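Local coordinates for putative gamma-glutamylcyclotransferase PH0828 (Pyrococcus horikoshii, PDB 1V30), which probably acts as a gamma-glutamylcyclotransferase, although its activity remains unproven, at residues T15-K20 against S109-E114. Residues are numbered along the deposited sequence; the frame is centred on the assembly and turned at random.
Sequences TLRKGK and SGDFDE
Arg17 and Lys20 reach across to Asp111 and Asp113 in a four-residue salt-bridge network that ties the loop after strand 8-12 to the capped turn leading into helix 114-123 of this AIG2-like, gamma-glutamylcyclotransferase fold. The guanidinium of Arg17 is turned to within 28° of the Asp111 carboxylate plane, and NH1 donates to Asp111 OD1 over 2.8 Å, the oxygen lying almost in the guanidinium plane. Arginine suits this buried place because its several N-H groups serve several partners: NH2 forms a longer salt bridge, 3.2 Å, with OD2 of Asp113, whose carboxylate is tilted more steeply to the guanidinium, while NE pairs with Glu60 of strand 56-64. Asp111 has CG anti to its backbone N (chi1 -175°), and OD1 thereby also accepts from Asp113 N at 2.9 Å, capping the turn; the two donors come from opposite faces of the carboxylate. Asp113 OD1 takes Lys20 NZ on its syn side at 2.7 Å and is shared with Arg116, a concentration of positive charge that would be expected to keep Asp113 ionised. Lys20 bends at chi2, which swings its long aliphatic chain along Phe112 toward Asp113, antiparallel to the Phe112 side chain, CG resting against the ring edge 3.8 Å from CE2. A flat hydrophobic ring suits this buried position. Gly19, with its positive phi, allows the type II turn from Arg17 to Lys20 that sets both cations toward the acids. Thr15 and Leu16 belong to the substrate site inferred by similarity; Leu16 N is hydrogen-bonded, and Thr15 N weakly, to a bound NHE, probably from the crystallisation liquor. One water bridges the two segments, accepting from Arg17 NH1, at 2.9 Å, and from Phe112 N, at 3.0 Å.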
loop_
_atom_site.group_PDB
_atom_site.type_symbol
_atom_site.label_atom_id
_atom_site.label_comp_id
_atom_site.label_asym_id
_atom_site.label_seq_id
_atom_site.Cartn_x
_atom_site.Cartn_y
_atom_site.Cartn_z
ATOM N N THR A 15 4.774 1.529 -0.371
ATOM C CA THR A 15 5.559 2.680 -0.789
ATOM C C THR A 15 4.924 4.059 -0.622
ATOM O O THR A 15 5.630 5.047 -0.388
ATOM C CB THR A 15 6.004 2.466 -2.246
ATOM O OG1 THR A 15 6.471 1.117 -2.389
ATOM C CG2 THR A 15 7.123 3.409 -2.612
ATOM N N LEU A 16 3.603 4.126 -0.727
ATOM C CA LEU A 16 2.891 5.392 -0.588
ATOM C C LEU A 16 2.451 5.723 0.845
ATOM O O LEU A 16 1.978 6.830 1.108
ATOM C CB LEU A 16 1.676 5.411 -1.525
ATOM C CG LEU A 16 1.975 5.506 -3.029
ATOM C CD1 LEU A 16 0.749 5.081 -3.817
ATOM C CD2 LEU A 16 2.397 6.925 -3.392
ATOM N N ARG A 17 2.602 4.781 1.770
ATOM C CA ARG A 17 2.209 5.042 3.156
ATOM C C ARG A 17 3.054 6.148 3.781
ATOM O O ARG A 17 4.172 6.424 3.345
ATOM C CB ARG A 17 2.318 3.767 4.005
ATOM C CG ARG A 17 1.185 2.770 3.786
ATOM C CD ARG A 17 1.243 1.630 4.796
ATOM N NE ARG A 17 1.029 2.116 6.160
ATOM C CZ ARG A 17 1.129 1.368 7.254
ATOM N NH1 ARG A 17 1.442 0.084 7.171
ATOM N NH2 ARG A 17 0.922 1.910 8.445
ATOM N N LYS A 18 2.498 6.793 4.802
ATOM C CA LYS A 18 3.198 7.863 5.496
ATOM C C LYS A 18 4.604 7.429 5.905
ATOM O O LYS A 18 4.790 6.364 6.499
ATOM C CB LYS A 18 2.409 8.272 6.741
ATOM C CG LYS A 18 3.129 9.269 7.627
ATOM C CD LYS A 18 2.332 9.530 8.884
ATOM C CE LYS A 18 3.211 10.106 9.979
ATOM N NZ LYS A 18 2.426 10.299 11.225
ATOM N N GLY A 19 5.587 8.265 5.580
ATOM C CA GLY A 19 6.966 7.972 5.930
ATOM C C GLY A 19 7.702 7.070 4.956
ATOM O O GLY A 19 8.920 6.911 5.061
ATOM N N LYS A 20 6.976 6.475 4.013
ATOM C CA LYS A 20 7.585 5.583 3.029
ATOM C C LYS A 20 8.125 6.378 1.843
ATOM O O LYS A 20 7.754 7.534 1.646
ATOM C CB LYS A 20 6.579 4.507 2.608
ATOM C CG LYS A 20 6.453 3.369 3.619
ATOM C CD LYS A 20 6.204 3.882 5.025
ATOM C CE LYS A 20 6.171 2.758 6.048
ATOM N NZ LYS A 20 5.858 3.340 7.384
ATOM N N SER A 109 2.450 -10.043 9.696
ATOM C CA SER A 109 1.470 -9.151 10.302
ATOM C C SER A 109 0.607 -8.451 9.260
ATOM O O SER A 109 -0.454 -7.919 9.583
ATOM C CB SER A 109 2.170 -8.099 11.164
ATOM O OG SER A 109 2.885 -7.174 10.365
ATOM N N GLY A 110 1.066 -8.458 8.012
ATOM C CA GLY A 110 0.332 -7.798 6.947
ATOM C C GLY A 110 0.497 -6.290 7.034
ATOM O O GLY A 110 -0.185 -5.541 6.338
ATOM N N ASP A 111 1.421 -5.850 7.884
ATOM C CA ASP A 111 1.691 -4.431 8.100
ATOM C C ASP A 111 3.135 -4.119 7.703
ATOM O O ASP A 111 4.074 -4.650 8.299
ATOM C CB ASP A 111 1.462 -4.105 9.581
ATOM C CG ASP A 111 1.609 -2.632 9.895
ATOM O OD1 ASP A 111 2.067 -1.862 9.029
ATOM O OD2 ASP A 111 1.271 -2.238 11.036
ATOM N N PHE A 112 3.301 -3.252 6.705
ATOM C CA PHE A 112 4.618 -2.863 6.196
ATOM C C PHE A 112 5.510 -2.267 7.289
ATOM O O PHE A 112 6.736 -2.272 7.164
ATOM C CB PHE A 112 4.424 -1.872 5.034
ATOM C CG PHE A 112 5.636 -1.683 4.138
ATOM C CD1 PHE A 112 6.482 -2.744 3.811
ATOM C CD2 PHE A 112 5.862 -0.449 3.538
ATOM C CE1 PHE A 112 7.528 -2.573 2.890
ATOM C CE2 PHE A 112 6.897 -0.271 2.623
ATOM C CZ PHE A 112 7.729 -1.333 2.297
ATOM N N ASP A 113 4.902 -1.760 8.365
ATOM C CA ASP A 113 5.682 -1.181 9.461
ATOM C C ASP A 113 6.496 -2.226 10.211
ATOM O O ASP A 113 7.351 -1.877 11.025
ATOM C CB ASP A 113 4.782 -0.440 10.462
ATOM C CG ASP A 113 4.522 1.008 10.065
ATOM O OD1 ASP A 113 5.381 1.626 9.401
ATOM O OD2 ASP A 113 3.458 1.541 10.441
ATOM N N GLU A 114 6.233 -3.501 9.944
ATOM C CA GLU A 114 6.972 -4.561 10.610
ATOM C C GLU A 114 8.460 -4.391 10.316
ATOM O O GLU A 114 9.308 -4.732 11.141
ATOM C CB GLU A 114 6.496 -5.932 10.129
ATOM C CG GLU A 114 6.906 -7.072 11.044
ATOM C CD GLU A 114 6.398 -8.414 10.566
ATOM O OE1 GLU A 114 5.180 -8.540 10.310
ATOM O OE2 GLU A 114 7.217 -9.347 10.451
HETATM O O HOH W 1 1.010 -2.019 5.282
#